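Local coordinates for putative GH105 family protein (Salmonella enterica subsp. enterica serovar Paratyphi A, PDB 3QWT), which is probably a glycoside hydrolase of family GH105, built on an alpha/alpha toroid, though its activity and substrate have not been established, at residues 145-155 / 164-175. Residues are numbered along the deposited sequence; the frame is centred on the assembly and turned at random.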
loop_
_atom_site.group_PDB
_atom_site.type_symbol
_atom_site.label_atom_id
_atom_site.label_comp_id
_atom_site.label_asym_id
_atom_site.label_seq_id
_atom_site.Cartn_x
_atom_site.Cartn_y
_atom_site.Cartn_z
HETATM N N MSE A 145 -12.638 -14.186 -31.333
HETATM C CA MSE A 145 -14.016 -13.887 -31.720
HETATM C C MSE A 145 -14.025 -12.679 -32.657
HETATM O O MSE A 145 -13.381 -11.673 -32.387
HETATM C CB MSE A 145 -14.895 -13.668 -30.491
HETATM C CG MSE A 145 -16.202 -12.921 -30.733
HETATM SE SE MSE A 145 -17.016 -12.517 -28.997
HETATM C CE MSE A 145 -18.916 -12.899 -29.373
ATOM N N PRO A 146 -14.723 -12.801 -33.791
ATOM C CA PRO A 146 -14.816 -11.730 -34.783
ATOM C C PRO A 146 -15.236 -10.400 -34.115
ATOM O O PRO A 146 -16.126 -10.412 -33.261
ATOM C CB PRO A 146 -15.935 -12.217 -35.722
ATOM C CG PRO A 146 -16.021 -13.654 -35.540
ATOM C CD PRO A 146 -15.567 -13.956 -34.133
ATOM N N ARG A 147 -14.615 -9.282 -34.488
ATOM C CA ARG A 147 -15.073 -7.961 -33.994
ATOM C C ARG A 147 -15.600 -7.088 -35.123
ATOM O O ARG A 147 -15.120 -7.172 -36.251
ATOM C CB ARG A 147 -13.958 -7.191 -33.275
ATOM C CG ARG A 147 -13.344 -7.900 -32.074
ATOM C CD ARG A 147 -14.324 -8.028 -30.922
ATOM N NE ARG A 147 -13.636 -8.021 -29.632
ATOM C CZ ARG A 147 -13.289 -9.111 -28.953
ATOM N NH1 ARG A 147 -13.555 -10.313 -29.434
ATOM N NH2 ARG A 147 -12.660 -9.005 -27.792
ATOM N N THR A 148 -16.566 -6.235 -34.806
ATOM C CA THR A 148 -17.039 -5.241 -35.745
ATOM C C THR A 148 -16.118 -4.039 -35.666
ATOM O O THR A 148 -15.155 -4.054 -34.903
ATOM C CB THR A 148 -18.456 -4.771 -35.389
ATOM O OG1 THR A 148 -18.416 -3.953 -34.212
ATOM C CG2 THR A 148 -19.384 -5.958 -35.155
ATOM N N ASP A 149 -16.418 -3.013 -36.468
ATOM C CA ASP A 149 -15.876 -1.677 -36.291
ATOM C C ASP A 149 -15.842 -1.341 -34.807
ATOM O O ASP A 149 -16.731 -1.750 -34.048
ATOM C CB ASP A 149 -16.789 -0.642 -36.976
ATOM C CG ASP A 149 -16.753 -0.720 -38.501
ATOM O OD1 ASP A 149 -16.188 -1.690 -39.058
ATOM O OD2 ASP A 149 -17.310 0.195 -39.141
ATOM N N HIS A 150 -14.831 -0.578 -34.408
ATOM C CA HIS A 150 -14.726 -0.073 -33.045
ATOM C C HIS A 150 -14.668 -1.224 -32.056
ATOM O O HIS A 150 -15.047 -1.078 -30.900
ATOM C CB HIS A 150 -15.901 0.863 -32.735
ATOM C CG HIS A 150 -15.915 2.094 -33.578
ATOM N ND1 HIS A 150 -14.912 3.042 -33.523
ATOM C CD2 HIS A 150 -16.801 2.539 -34.505
ATOM C CE1 HIS A 150 -15.180 4.016 -34.378
ATOM N NE2 HIS A 150 -16.325 3.740 -34.981
ATOM N N GLY A 151 -14.205 -2.373 -32.536
ATOM C CA GLY A 151 -13.938 -3.506 -31.681
ATOM C C GLY A 151 -15.163 -3.985 -30.941
ATOM O O GLY A 151 -15.058 -4.558 -29.861
ATOM N N GLY A 152 -16.335 -3.750 -31.523
ATOM C CA GLY A 152 -17.553 -4.302 -30.966
ATOM C C GLY A 152 -17.576 -5.802 -31.167
ATOM O O GLY A 152 -17.102 -6.313 -32.183
HETATM N N MSE A 153 -18.108 -6.524 -30.195
HETATM C CA MSE A 153 -18.264 -7.964 -30.351
HETATM C C MSE A 153 -19.316 -8.278 -31.415
HETATM O O MSE A 153 -20.450 -7.789 -31.354
HETATM C CB MSE A 153 -18.629 -8.606 -29.029
HETATM C CG MSE A 153 -17.457 -8.606 -28.063
HETATM SE SE MSE A 153 -17.823 -9.766 -26.565
HETATM C CE MSE A 153 -15.996 -10.078 -25.956
ATOM N N GLN A 154 -18.928 -9.067 -32.409
ATOM C CA GLN A 154 -19.841 -9.382 -33.490
ATOM C C GLN A 154 -20.723 -10.542 -33.055
ATOM O O GLN A 154 -20.221 -11.547 -32.552
ATOM C CB GLN A 154 -19.071 -9.726 -34.759
ATOM C CG GLN A 154 -19.952 -10.121 -35.928
ATOM C CD GLN A 154 -19.157 -10.228 -37.201
ATOM O OE1 GLN A 154 -18.533 -9.254 -37.651
ATOM N NE2 GLN A 154 -19.149 -11.419 -37.785
ATOM N N HIS A 155 -22.037 -10.395 -33.211
ATOM C CA HIS A 155 -22.941 -11.458 -32.791
ATOM C C HIS A 155 -22.862 -12.656 -33.738
ATOM O O HIS A 155 -23.822 -12.950 -34.456
ATOM C CB HIS A 155 -24.386 -10.960 -32.666
ATOM C CG HIS A 155 -25.293 -11.928 -31.968
ATOM N ND1 HIS A 155 -25.385 -12.002 -30.593
ATOM C CD2 HIS A 155 -26.129 -12.877 -32.451
ATOM C CE1 HIS A 155 -26.254 -12.942 -30.262
ATOM N NE2 HIS A 155 -26.718 -13.489 -31.370
ATOM N N GLN A 164 -20.482 -7.627 -39.096
ATOM C CA GLN A 164 -20.680 -6.238 -38.671
ATOM C C GLN A 164 -21.886 -5.972 -37.761
ATOM O O GLN A 164 -22.204 -4.816 -37.505
ATOM C CB GLN A 164 -20.769 -5.322 -39.896
ATOM C CG GLN A 164 -19.464 -5.165 -40.645
ATOM C CD GLN A 164 -18.484 -4.259 -39.923
ATOM O OE1 GLN A 164 -18.355 -4.303 -38.698
ATOM N NE2 GLN A 164 -17.795 -3.423 -40.681
ATOM N N GLN A 165 -22.553 -7.020 -37.278
ATOM C CA GLN A 165 -23.749 -6.841 -36.441
ATOM C C GLN A 165 -23.457 -6.971 -34.948
ATOM O O GLN A 165 -22.619 -7.801 -34.533
ATOM C CB GLN A 165 -24.836 -7.865 -36.790
ATOM C CG GLN A 165 -25.379 -7.809 -38.197
ATOM C CD GLN A 165 -26.465 -8.865 -38.411
ATOM O OE1 GLN A 165 -27.121 -9.285 -37.457
ATOM N NE2 GLN A 165 -26.652 -9.298 -39.654
HETATM N N MSE A 166 -24.176 -6.163 -34.159
HETATM C CA MSE A 166 -24.178 -6.243 -32.693
HETATM C C MSE A 166 -25.621 -6.436 -32.206
HETATM O O MSE A 166 -26.531 -5.741 -32.664
HETATM C CB MSE A 166 -23.575 -4.976 -32.081
HETATM C CG MSE A 166 -22.085 -4.784 -32.366
HETATM SE SE MSE A 166 -21.246 -3.168 -31.602
HETATM C CE MSE A 166 -21.370 -3.559 -29.672
ATOM N N TRP A 167 -25.839 -7.382 -31.298
ATOM C CA TRP A 167 -27.197 -7.629 -30.790
ATOM C C TRP A 167 -27.278 -7.458 -29.280
ATOM O O TRP A 167 -26.280 -7.658 -28.576
ATOM C CB TRP A 167 -27.654 -9.063 -31.103
ATOM C CG TRP A 167 -27.694 -9.446 -32.546
ATOM C CD1 TRP A 167 -27.103 -8.802 -33.585
ATOM C CD2 TRP A 167 -28.366 -10.581 -33.104
ATOM N NE1 TRP A 167 -27.361 -9.467 -34.759
ATOM C CE2 TRP A 167 -28.128 -10.567 -34.490
ATOM C CE3 TRP A 167 -29.143 -11.606 -32.562
ATOM C CZ2 TRP A 167 -28.652 -11.537 -35.355
ATOM C CZ3 TRP A 167 -29.654 -12.578 -33.418
ATOM C CH2 TRP A 167 -29.410 -12.530 -34.801
ATOM N N ASP A 168 -28.474 -7.144 -28.779
ATOM C CA ASP A 168 -28.733 -7.208 -27.337
ATOM C C ASP A 168 -28.174 -8.500 -26.703
ATOM O O ASP A 168 -27.499 -8.460 -25.687
ATOM C CB ASP A 168 -30.234 -7.189 -27.060
ATOM C CG ASP A 168 -30.951 -5.996 -27.708
ATOM O OD1 ASP A 168 -30.294 -5.056 -28.193
ATOM O OD2 ASP A 168 -32.192 -5.999 -27.723
ATOM N N ASP A 169 -28.516 -9.631 -27.314
ATOM C CA ASP A 169 -28.314 -10.955 -26.755
ATOM C C ASP A 169 -26.832 -11.187 -26.390
ATOM O O ASP A 169 -26.506 -11.938 -25.471
ATOM C CB ASP A 169 -28.809 -12.030 -27.751
ATOM C CG ASP A 169 -30.266 -11.777 -28.247
ATOM O OD1 ASP A 169 -31.172 -12.599 -27.960
ATOM O OD2 ASP A 169 -30.509 -10.757 -28.930
ATOM N N THR A 170 -25.937 -10.539 -27.118
ATOM C CA THR A 170 -24.521 -10.685 -26.848
ATOM C C THR A 170 -24.245 -10.363 -25.392
ATOM O O THR A 170 -23.385 -10.977 -24.797
ATOM C CB THR A 170 -23.690 -9.781 -27.751
ATOM O OG1 THR A 170 -23.954 -10.124 -29.114
ATOM C CG2 THR A 170 -22.206 -9.936 -27.472
ATOM N N LEU A 171 -24.988 -9.426 -24.802
ATOM C CA LEU A 171 -24.635 -9.029 -23.436
ATOM C C LEU A 171 -24.821 -10.174 -22.449
ATOM O O LEU A 171 -24.073 -10.282 -21.477
ATOM C CB LEU A 171 -25.358 -7.749 -22.982
ATOM C CG LEU A 171 -24.813 -6.472 -23.646
ATOM C CD1 LEU A 171 -25.814 -5.333 -23.585
ATOM C CD2 LEU A 171 -23.475 -6.042 -23.035
HETATM N N MSE A 172 -25.798 -11.038 -22.720
HETATM C CA MSE A 172 -26.098 -12.151 -21.834
HETATM C C MSE A 172 -25.224 -13.382 -22.114
HETATM O O MSE A 172 -24.730 -14.030 -21.179
HETATM C CB MSE A 172 -27.584 -12.529 -21.938
HETATM C CG MSE A 172 -28.002 -13.751 -21.122
HETATM SE SE MSE A 172 -28.055 -13.399 -19.199
HETATM C CE MSE A 172 -26.697 -14.686 -18.641
HETATM N N MSE A 173 -25.044 -13.701 -23.393
HETATM C CA MSE A 173 -24.411 -14.957 -23.800
HETATM C C MSE A 173 -22.875 -14.967 -23.785
HETATM O O MSE A 173 -22.277 -16.039 -23.722
HETATM C CB MSE A 173 -24.874 -15.358 -25.192
HETATM C CG MSE A 173 -26.374 -15.257 -25.409
HETATM SE SE MSE A 173 -27.436 -15.982 -23.948
HETATM C CE MSE A 173 -29.136 -15.154 -24.483
ATOM N N THR A 174 -22.237 -13.801 -23.877
ATOM C CA THR A 174 -20.768 -13.745 -23.890
ATOM C C THR A 174 -20.176 -12.694 -22.959
ATOM O O THR A 174 -19.217 -12.960 -22.245
ATOM C CB THR A 174 -20.205 -13.544 -25.326
ATOM O OG1 THR A 174 -20.402 -14.742 -26.073
ATOM C CG2 THR A 174 -18.714 -13.256 -25.309
ATOM N N VAL A 175 -20.723 -11.491 -22.967
ATOM C CA VAL A 175 -20.143 -10.479 -22.115
ATOM C C VAL A 175 -20.185 -10.861 -20.638
ATOM O O VAL A 175 -19.169 -10.833 -19.961
ATOM C CB VAL A 175 -20.792 -9.109 -22.272
ATOM C CG1 VAL A 175 -19.982 -8.101 -21.459
ATOM C CG2 VAL A 175 -20.834 -8.718 -23.726
HETATM O O HOH W 1 -23.041 -8.013 -30.101
#
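Where the loop after helix 131-143 returns through strand 165-167 into helix 170-184 of the alpha/alpha toroid, H155 lies flat over W167 in an offset stack, ring centroids 4.1 Å apart and planes at 10°. With CG anti to the backbone N (chi1 -168°), the H155 imidazole swings across to cover the six-membered ring, while its CB sits over the five-membered one. Histidine suits the place because its edge stays polar: H155 ND1 and T170 OG1 share a hydrogen bond of 2.8 Å, and H155 NE2 hydrogen-bonds to a glycerol, probably from the crystallisation liquor. W167 NE1 donates to Q165 OE1, which lies in the indole plane and helps fix its rotation. A water bridges M153 O, W167 N and T170 OG1, and H155 N donates to Q165 O at 3.0 Å.

At the far end the Q164 amide uses both atoms on D149: OE1 accepts from D149 N, and NE2 reaches D149 OD1 at 2.9 Å from above the carboxylate plane. The extended Q154 brings OE1 to Q164 N. M153 SE packs on T174 CG2 at 3.8 Å. The glycerol held by H155 may mark a sugar-binding pocket on this six-hairpin glycosidase toroid.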